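Local coordinates for protein mannuronan C5-epimerase (Pseudomonas syringae pv. tomato, PDB 4NK6) that epimerises beta-D-mannuronate residues to alpha-L-guluronate within the alginate polymer in the periplasm and helps to shield the growing chain from degradation during export, at residues Gln107-Val112 and Tyr117-Pro122; Lys138-Ser143 and Ser148-Glu153; Leu415-Gly420 and Gly428-Asp433. One frame throughout, in Å; residues are numbered along the deposited sequence.

Interaction 1 (Gln107-Val112 and Tyr117-Pro122); sequences QFLSEV and YVARLP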
loop_
_atom_site.group_PDB
_atom_site.type_symbol
_atom_site.label_atom_id
_atom_site.label_comp_id
_atom_site.label_asym_id
_atom_site.label_seq_id
_atom_site.Cartn_x
_atom_site.Cartn_y
_atom_site.Cartn_z
ATOM N N GLN A 107 4.277 14.385 29.537
ATOM C CA GLN A 107 4.588 12.960 29.637
ATOM C C GLN A 107 3.957 12.130 28.515
ATOM O O GLN A 107 4.423 11.028 28.225
ATOM C CB GLN A 107 4.179 12.394 31.002
ATOM C CG GLN A 107 2.678 12.244 31.194
ATOM C CD GLN A 107 2.301 11.826 32.606
ATOM O OE1 GLN A 107 2.777 10.810 33.120
ATOM N NE2 GLN A 107 1.446 12.617 33.244
ATOM N N PHE A 108 2.908 12.649 27.881
ATOM C CA PHE A 108 2.249 11.903 26.795
ATOM C C PHE A 108 2.569 12.462 25.410
ATOM O O PHE A 108 2.505 11.745 24.409
ATOM C CB PHE A 108 0.736 11.875 27.010
ATOM C CG PHE A 108 0.324 11.210 28.293
ATOM C CD1 PHE A 108 0.927 10.026 28.691
ATOM C CD2 PHE A 108 -0.656 11.766 29.102
ATOM C CE1 PHE A 108 0.562 9.400 29.880
ATOM C CE2 PHE A 108 -1.028 11.147 30.294
ATOM C CZ PHE A 108 -0.416 9.957 30.677
ATOM N N LEU A 109 2.899 13.747 25.358
ATOM C CA LEU A 109 3.247 14.402 24.099
ATOM C C LEU A 109 4.190 15.559 24.407
ATOM O O LEU A 109 3.780 16.573 24.954
ATOM C CB LEU A 109 1.991 14.910 23.385
ATOM C CG LEU A 109 2.223 15.578 22.027
ATOM C CD1 LEU A 109 3.010 14.660 21.094
ATOM C CD2 LEU A 109 0.899 15.988 21.388
ATOM N N SER A 110 5.459 15.392 24.056
ATOM C CA SER A 110 6.506 16.308 24.490
ATOM C C SER A 110 7.261 16.909 23.313
ATOM O O SER A 110 7.627 16.196 22.379
ATOM C CB SER A 110 7.486 15.553 25.396
ATOM O OG SER A 110 8.645 16.320 25.665
ATOM N N GLU A 111 7.492 18.222 23.359
ATOM C CA GLU A 111 8.349 18.883 22.381
ATOM C C GLU A 111 9.789 18.816 22.871
ATOM O O GLU A 111 10.167 19.541 23.786
ATOM C CB GLU A 111 7.940 20.352 22.195
ATOM C CG GLU A 111 8.743 21.070 21.118
ATOM C CD GLU A 111 8.108 22.376 20.653
ATOM O OE1 GLU A 111 7.257 22.930 21.380
ATOM O OE2 GLU A 111 8.460 22.845 19.546
ATOM N N VAL A 112 10.596 17.946 22.275
ATOM C CA VAL A 112 11.960 17.751 22.763
ATOM C C VAL A 112 12.944 18.803 22.236
ATOM O O VAL A 112 13.972 19.071 22.853
ATOM C CB VAL A 112 12.459 16.317 22.501
ATOM C CG1 VAL A 112 11.699 15.336 23.387
ATOM C CG2 VAL A 112 12.285 15.950 21.047
ATOM N N TYR A 117 8.600 16.481 18.133
ATOM C CA TYR A 117 7.719 16.017 19.208
ATOM C C TYR A 117 7.761 14.499 19.402
ATOM O O TYR A 117 7.872 13.756 18.430
ATOM C CB TYR A 117 6.282 16.433 18.902
ATOM C CG TYR A 117 6.157 17.884 18.501
ATOM C CD1 TYR A 117 6.041 18.883 19.459
ATOM C CD2 TYR A 117 6.159 18.255 17.162
ATOM C CE1 TYR A 117 5.927 20.215 19.090
ATOM C CE2 TYR A 117 6.048 19.581 16.785
ATOM C CZ TYR A 117 5.931 20.553 17.751
ATOM O OH TYR A 117 5.822 21.871 17.374
ATOM N N VAL A 118 7.653 14.047 20.653
ATOM C CA VAL A 118 7.537 12.617 20.940
ATOM C C VAL A 118 6.161 12.286 21.522
ATOM O O VAL A 118 5.797 12.793 22.582
ATOM C CB VAL A 118 8.609 12.128 21.944
ATOM C CG1 VAL A 118 8.471 10.624 22.173
ATOM C CG2 VAL A 118 10.008 12.464 21.453
ATOM N N ALA A 119 5.398 11.448 20.823
ATOM C CA ALA A 119 4.103 10.985 21.332
ATOM C C ALA A 119 4.287 9.708 22.143
ATOM O O ALA A 119 4.882 8.742 21.662
ATOM C CB ALA A 119 3.130 10.735 20.193
ATOM N N ARG A 120 3.774 9.696 23.369
ATOM C CA ARG A 120 3.912 8.509 24.211
ATOM C C ARG A 120 2.569 7.833 24.482
ATOM O O ARG A 120 2.444 7.014 25.387
ATOM C CB ARG A 120 4.649 8.854 25.507
ATOM C CG ARG A 120 6.084 9.288 25.259
ATOM C CD ARG A 120 6.895 9.305 26.533
ATOM N NE ARG A 120 8.262 9.764 26.298
ATOM C CZ ARG A 120 8.641 11.039 26.357
ATOM N NH1 ARG A 120 7.757 11.985 26.636
ATOM N NH2 ARG A 120 9.905 11.368 26.141
ATOM N N LEU A 121 1.572 8.198 23.685
ATOM C CA LEU A 121 0.279 7.522 23.673
ATOM C C LEU A 121 -0.137 7.405 22.216
ATOM O O LEU A 121 0.364 8.145 21.377
ATOM C CB LEU A 121 -0.780 8.328 24.427
ATOM C CG LEU A 121 -0.701 8.423 25.952
ATOM C CD1 LEU A 121 -1.863 9.261 26.499
ATOM C CD2 LEU A 121 -0.697 7.029 26.582
ATOM N N PRO A 122 -1.043 6.464 21.906
ATOM C CA PRO A 122 -1.605 6.455 20.554
ATOM C C PRO A 122 -2.429 7.715 20.336
ATOM O O PRO A 122 -2.897 8.317 21.298
ATOM C CB PRO A 122 -2.532 5.231 20.563
ATOM C CG PRO A 122 -2.039 4.366 21.703
ATOM C CD PRO A 122 -1.499 5.321 22.720
HETATM O O HOH W 1 5.181 23.404 19.500
#

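Interaction 2 (Lys138-Ser143 and Ser148-Glu153); sequences KELRLS and SFIVSE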
loop_
_atom_site.group_PDB
_atom_site.type_symbol
_atom_site.label_atom_id
_atom_site.label_comp_id
_atom_site.label_asym_id
_atom_site.label_seq_id
_atom_site.Cartn_x
_atom_site.Cartn_y
_atom_site.Cartn_z
ATOM N N LYS A 138 8.621 19.674 12.364
ATOM C CA LYS A 138 9.825 19.103 11.770
ATOM C C LYS A 138 9.772 17.578 11.808
ATOM O O LYS A 138 10.116 16.912 10.831
ATOM C CB LYS A 138 11.077 19.617 12.493
ATOM C CG LYS A 138 12.393 19.019 12.003
ATOM C CD LYS A 138 13.571 19.552 12.820
ATOM C CE LYS A 138 14.851 18.752 12.583
ATOM N NZ LYS A 138 15.447 18.992 11.238
ATOM N N GLU A 139 9.337 17.026 12.938
ATOM C CA GLU A 139 9.197 15.578 13.063
ATOM C C GLU A 139 8.239 15.194 14.192
ATOM O O GLU A 139 8.334 15.720 15.296
ATOM C CB GLU A 139 10.568 14.926 13.324
ATOM C CG GLU A 139 10.524 13.395 13.420
ATOM C CD GLU A 139 11.872 12.785 13.755
ATOM O OE1 GLU A 139 12.150 11.663 13.283
ATOM O OE2 GLU A 139 12.653 13.419 14.499
ATOM N N LEU A 140 7.317 14.280 13.911
ATOM C CA LEU A 140 6.567 13.620 14.974
ATOM C C LEU A 140 7.125 12.216 15.176
ATOM O O LEU A 140 7.043 11.366 14.283
ATOM C CB LEU A 140 5.074 13.551 14.646
ATOM C CG LEU A 140 4.212 12.746 15.631
ATOM C CD1 LEU A 140 4.312 13.289 17.063
ATOM C CD2 LEU A 140 2.759 12.728 15.168
ATOM N N ARG A 141 7.720 11.992 16.341
ATOM C CA ARG A 141 8.263 10.693 16.706
ATOM C C ARG A 141 7.208 9.930 17.506
ATOM O O ARG A 141 6.761 10.404 18.550
ATOM C CB ARG A 141 9.521 10.879 17.568
ATOM C CG ARG A 141 10.583 11.789 16.938
ATOM C CD ARG A 141 11.749 12.062 17.892
ATOM N NE ARG A 141 12.882 12.665 17.194
ATOM C CZ ARG A 141 14.020 13.030 17.778
ATOM N NH1 ARG A 141 14.189 12.861 19.083
ATOM N NH2 ARG A 141 14.990 13.570 17.051
ATOM N N LEU A 142 6.806 8.763 17.008
ATOM C CA LEU A 142 5.874 7.885 17.723
ATOM C C LEU A 142 6.669 6.881 18.542
ATOM O O LEU A 142 7.444 6.109 17.991
ATOM C CB LEU A 142 4.969 7.136 16.743
ATOM C CG LEU A 142 4.196 8.042 15.771
ATOM C CD1 LEU A 142 3.334 7.228 14.815
ATOM C CD2 LEU A 142 3.354 9.064 16.535
ATOM N N SER A 143 6.478 6.898 19.857
ATOM C CA SER A 143 7.255 6.056 20.750
ATOM C C SER A 143 6.966 4.573 20.554
ATOM O O SER A 143 5.842 4.118 20.752
ATOM C CB SER A 143 6.998 6.424 22.215
ATOM O OG SER A 143 7.653 5.491 23.062
ATOM N N SER A 148 2.865 3.806 20.869
ATOM C CA SER A 148 2.162 4.847 20.136
ATOM C C SER A 148 1.905 4.432 18.687
ATOM O O SER A 148 2.694 3.701 18.091
ATOM C CB SER A 148 2.940 6.165 20.176
ATOM O OG SER A 148 2.182 7.207 19.587
ATOM N N PHE A 149 0.784 4.897 18.145
ATOM C CA PHE A 149 0.418 4.699 16.745
ATOM C C PHE A 149 -0.666 5.712 16.425
ATOM O O PHE A 149 -1.103 6.448 17.305
ATOM C CB PHE A 149 -0.090 3.271 16.476
ATOM C CG PHE A 149 -1.177 2.812 17.419
ATOM C CD1 PHE A 149 -2.507 3.115 17.175
ATOM C CD2 PHE A 149 -0.864 2.048 18.533
ATOM C CE1 PHE A 149 -3.502 2.690 18.044
ATOM C CE2 PHE A 149 -1.850 1.615 19.406
ATOM C CZ PHE A 149 -3.169 1.927 19.162
ATOM N N ILE A 150 -1.098 5.767 15.172
ATOM C CA ILE A 150 -2.137 6.727 14.784
ATOM C C ILE A 150 -3.296 5.999 14.123
ATOM O O ILE A 150 -3.103 5.245 13.174
ATOM C CB ILE A 150 -1.591 7.832 13.840
ATOM C CG1 ILE A 150 -0.519 8.670 14.544
ATOM C CG2 ILE A 150 -2.711 8.777 13.381
ATOM C CD1 ILE A 150 0.130 9.708 13.643
ATOM N N VAL A 151 -4.497 6.202 14.649
ATOM C CA VAL A 151 -5.695 5.625 14.050
ATOM C C VAL A 151 -6.668 6.745 13.723
ATOM O O VAL A 151 -6.943 7.587 14.572
ATOM C CB VAL A 151 -6.405 4.630 14.993
ATOM C CG1 VAL A 151 -7.745 4.204 14.399
ATOM C CG2 VAL A 151 -5.542 3.412 15.236
ATOM N N SER A 152 -7.184 6.763 12.496
ATOM C CA SER A 152 -8.170 7.786 12.121
ATOM C C SER A 152 -9.472 7.207 11.568
ATOM O O SER A 152 -9.466 6.364 10.670
ATOM C CB SER A 152 -7.585 8.793 11.119
ATOM O OG SER A 152 -8.565 9.750 10.719
ATOM N N GLU A 153 -10.582 7.685 12.117
ATOM C CA GLU A 153 -11.916 7.416 11.596
ATOM C C GLU A 153 -12.478 8.680 10.947
ATOM O O GLU A 153 -13.602 8.680 10.442
ATOM C CB GLU A 153 -12.847 6.993 12.730
ATOM C CG GLU A 153 -12.446 5.683 13.420
ATOM C CD GLU A 153 -13.358 5.351 14.597
ATOM O OE1 GLU A 153 -13.370 6.129 15.574
ATOM O OE2 GLU A 153 -14.078 4.334 14.536
#

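Interaction 3 (Leu415-Gly420 and Gly428-Asp433); sequences LIMVGG and GPLSID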
loop_
_atom_site.group_PDB
_atom_site.type_symbol
_atom_site.label_atom_id
_atom_site.label_comp_id
_atom_site.label_asym_id
_atom_site.label_seq_id
_atom_site.Cartn_x
_atom_site.Cartn_y
_atom_site.Cartn_z
ATOM N N LEU A 415 -3.882 -15.617 -23.911
ATOM C CA LEU A 415 -3.524 -14.228 -24.092
ATOM C C LEU A 415 -3.509 -13.776 -25.542
ATOM O O LEU A 415 -3.543 -14.587 -26.473
ATOM C CB LEU A 415 -2.207 -13.911 -23.386
ATOM C CG LEU A 415 -1.053 -14.891 -23.530
ATOM C CD1 LEU A 415 -0.234 -14.551 -24.751
ATOM C CD2 LEU A 415 -0.198 -14.862 -22.277
ATOM N N ILE A 416 -3.504 -12.459 -25.701
ATOM C CA ILE A 416 -3.400 -11.812 -26.990
ATOM C C ILE A 416 -2.205 -10.873 -26.903
ATOM O O ILE A 416 -2.118 -10.051 -25.987
ATOM C CB ILE A 416 -4.683 -11.035 -27.313
ATOM C CG1 ILE A 416 -5.849 -12.015 -27.478
ATOM C CG2 ILE A 416 -4.511 -10.204 -28.572
ATOM C CD1 ILE A 416 -7.198 -11.359 -27.698
ATOM N N MET A 417 -1.261 -11.033 -27.824
ATOM C CA MET A 417 -0.084 -10.175 -27.858
ATOM C C MET A 417 -0.080 -9.378 -29.152
ATOM O O MET A 417 -0.214 -9.954 -30.235
ATOM C CB MET A 417 1.198 -11.001 -27.748
ATOM C CG MET A 417 1.269 -11.888 -26.511
ATOM S SD MET A 417 2.882 -12.681 -26.327
ATOM C CE MET A 417 3.942 -11.273 -26.612
ATOM N N VAL A 418 0.054 -8.058 -29.032
ATOM C CA VAL A 418 0.094 -7.160 -30.194
ATOM C C VAL A 418 1.265 -6.193 -30.054
ATOM O O VAL A 418 1.408 -5.517 -29.033
ATOM C CB VAL A 418 -1.217 -6.348 -30.347
ATOM C CG1 VAL A 418 -1.083 -5.277 -31.445
ATOM C CG2 VAL A 418 -2.400 -7.262 -30.646
ATOM N N GLY A 419 2.123 -6.144 -31.067
ATOM C CA GLY A 419 3.180 -5.149 -31.105
ATOM C C GLY A 419 4.246 -5.352 -30.048
ATOM O O GLY A 419 4.385 -6.439 -29.494
ATOM N N GLY A 420 5.001 -4.292 -29.768
ATOM C CA GLY A 420 6.075 -4.353 -28.800
ATOM C C GLY A 420 7.235 -5.212 -29.250
ATOM O O GLY A 420 7.366 -5.542 -30.431
ATOM N N GLY A 428 14.771 -17.260 -24.313
ATOM C CA GLY A 428 13.998 -17.134 -25.537
ATOM C C GLY A 428 12.928 -16.076 -25.365
ATOM O O GLY A 428 12.640 -15.672 -24.237
ATOM N N PRO A 429 12.333 -15.622 -26.476
ATOM C CA PRO A 429 11.343 -14.538 -26.413
ATOM C C PRO A 429 10.066 -14.928 -25.655
ATOM O O PRO A 429 9.536 -14.133 -24.876
ATOM C CB PRO A 429 11.038 -14.254 -27.887
ATOM C CG PRO A 429 11.475 -15.497 -28.630
ATOM C CD PRO A 429 12.646 -16.016 -27.864
ATOM N N LEU A 430 9.583 -16.144 -25.870
ATOM C CA LEU A 430 8.366 -16.567 -25.191
ATOM C C LEU A 430 8.181 -18.076 -25.116
ATOM O O LEU A 430 8.704 -18.846 -25.932
ATOM C CB LEU A 430 7.120 -15.929 -25.819
ATOM C CG LEU A 430 6.544 -16.619 -27.055
ATOM C CD1 LEU A 430 5.165 -16.061 -27.403
ATOM C CD2 LEU A 430 7.487 -16.461 -28.230
ATOM N N SER A 431 7.434 -18.478 -24.101
ATOM C CA SER A 431 6.998 -19.848 -23.940
ATOM C C SER A 431 5.586 -19.787 -23.384
ATOM O O SER A 431 5.327 -19.064 -22.423
ATOM C CB SER A 431 7.916 -20.589 -22.967
ATOM O OG SER A 431 7.508 -21.935 -22.811
ATOM N N ILE A 432 4.662 -20.514 -24.003
ATOM C CA ILE A 432 3.314 -20.621 -23.461
ATOM C C ILE A 432 2.936 -22.088 -23.439
ATOM O O ILE A 432 2.666 -22.676 -24.479
ATOM C CB ILE A 432 2.249 -19.868 -24.290
ATOM C CG1 ILE A 432 2.791 -18.552 -24.854
ATOM C CG2 ILE A 432 1.011 -19.622 -23.432
ATOM C CD1 ILE A 432 2.821 -17.426 -23.856
ATOM N N ASP A 433 2.924 -22.664 -22.246
ATOM C CA ASP A 433 2.692 -24.089 -22.063
ATOM C C ASP A 433 1.200 -24.397 -21.930
ATOM O O ASP A 433 0.513 -23.827 -21.077
ATOM C CB ASP A 433 3.458 -24.577 -20.823
ATOM C CG ASP A 433 3.341 -26.079 -20.605
ATOM O OD1 ASP A 433 3.269 -26.841 -21.595
ATOM O OD2 ASP A 433 3.325 -26.499 -19.434
#

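Interaction 1 (Gln107-Val112 and Tyr117-Pro122)
Leu109, Ser110 and Glu111 pair with Ala119, Val118 and Tyr117 as antiparallel strands of a beta hairpin, their N-to-C directions 156° apart. Ser110 and Val118 form the hydrogen-bonded pair, joined both ways: Val118 N to Ser110 O at 2.8 Å and Ser110 N to Val118 O at 3.0 Å. Arg120 N adds a nearly straight bond to Phe108 O (2.6 Å), meeting it from above the carbonyl plane. Phe108 is sandwiched: CG of Gln107 lies over one ring face, and on the opposite face Leu121 CD1 makes a CH-pi contact 3.7 Å from the ring centroid. Glu111 and Tyr117 run side by side. Chi1 of -176° sets CG of Glu111 opposite the backbone N, and the extended chain follows the phenol, carboxylate and ring planes 38° apart; Glu111 CD comes 3.4 Å from Tyr117 CE1. One water bridges them, donating to Glu111 OE1 (2.8 Å) and bonded to Tyr117 OH. Arg120 runs beside Ser110 and Val118, Val118 CG1 over one guanidinium face, and its NE makes a salt bridge with Glu168. Backbone bonds fix the register, while the water and the bonds of Tyr117 OH to Gln98 and Glu111 OE2 to Gly115 should hold phenol and carboxylate in place.

Interaction 2 (Lys138-Ser143 and Ser148-Glu153)
Leu142 and Ile150 meet inside a corner of a right-handed beta-helix-like coil, where the chain leaves strand 139-143 and bends into strand 150-152 on another face of the solenoid. The inner side is apolar. Leu142 CD1 lies 4.1 Å from Ile150 CG1, and the two side chains cross at about a right angle. Leu142 CG is anti to its carbonyl carbon (chi1 -55°), with both methyls directed at the incoming segment: CD1 meets Ile150, while CD2 lies 3.8 Å from Ser148 OG. Two residues earlier, on the same side of the strand, Leu140 CD2 approaches Ile150 CD1 more loosely, at 4.3 Å. Val163 and Pro184 also pack on Leu142, joining the following coil to this core.

Hydrogen bonding across the contact is confined to the backbone. Ser148 N donates to Ser143 O at 3.0 Å, a bond that closes the corner loop. The buried serine hydroxyls find their partners nearby: Ser148 OG is bonded to Leu121 O of the preceding coil, and Ser143 OG to Glu168 and to the backbone N of the dimethyl-lysine at position 146.

Glu139 and Arg141 point to the other side of strand 139-143, where Arg141 also makes a cation-pi contact with Trp166. In their salt bridge Arg141 NE donates to Glu139 OE2 at 2.8 Å; the oxygen lies near the guanidinium plane, whereas NE stands above the carboxylate plane.

Interaction 3 (Leu415-Gly420 and Gly428-Asp433)
Leu415 and Met417 point from one wall of the beta-helix toward Ile432 and Leu430 on a facing wall, and the four side chains touch by their ends alone. The backbones stay well apart: the CA atoms of Leu415 and Ile432 are 9.4 Å from each other, those of Met417 and Leu430 10.9 Å. The two pairings run in opposite chain order, as expected when a coil turns back across its own interior. Both methyls of Leu415 straddle the end of Ile432, CD1 and CD2 each 4.3 Å from Ile432 CD1. In the second pair the thioether touches: chi2 of -173° carries Met417 SD outward to Leu430 CD1, 4.2 Å away, and the bend at chi3 (47°) turns CE away, leaving it farther from Leu430 CD1 than SD is. Leu430 reaches that far by an extended end, CD1 being anti to CA (chi2 168°).

Neighbouring strands fill in around these tips. Val438 of strand 437-441 touches both Leu415 and Ile432, and Leu440 and Leu377 lie against Met417 from the strands flanking 414-418. Leu422, on strand 421-423, which lies between the segments in sequence, touches Met417 and Pro429. No hydrogen bond joins the segments, which meet through loose apolar contact and the burial of apolar surface. Leu415 and Met417 are buried, Leu430 and Ile432 only partly, as suits the apolar interior near the end of the solenoid, where strand 430-432 is the last of its face.

Overall arrangement
The three contacts follow one another along the chain, each closing before the next opens. Interactions 1 and 2 are neighbours, their centres 9 Å apart, because strand 116-119 of the first lies parallel beside strand 139-143 of the second; Tyr117 O and Arg141 N probably bond between them, and Pro122 packs on Phe149. Interaction 3 sits on the other side of the chain's centre, centre to centre about 56 Å from interaction 1 and about 48 Å from interaction 2. Parallel strand pairings step from 139-143 through successive coils to 414-418. Interactions 1 and 2 thus mark the early coils and interaction 3 a late one of an elongated solenoid, a fold common among proteins that bind long linear polysaccharides.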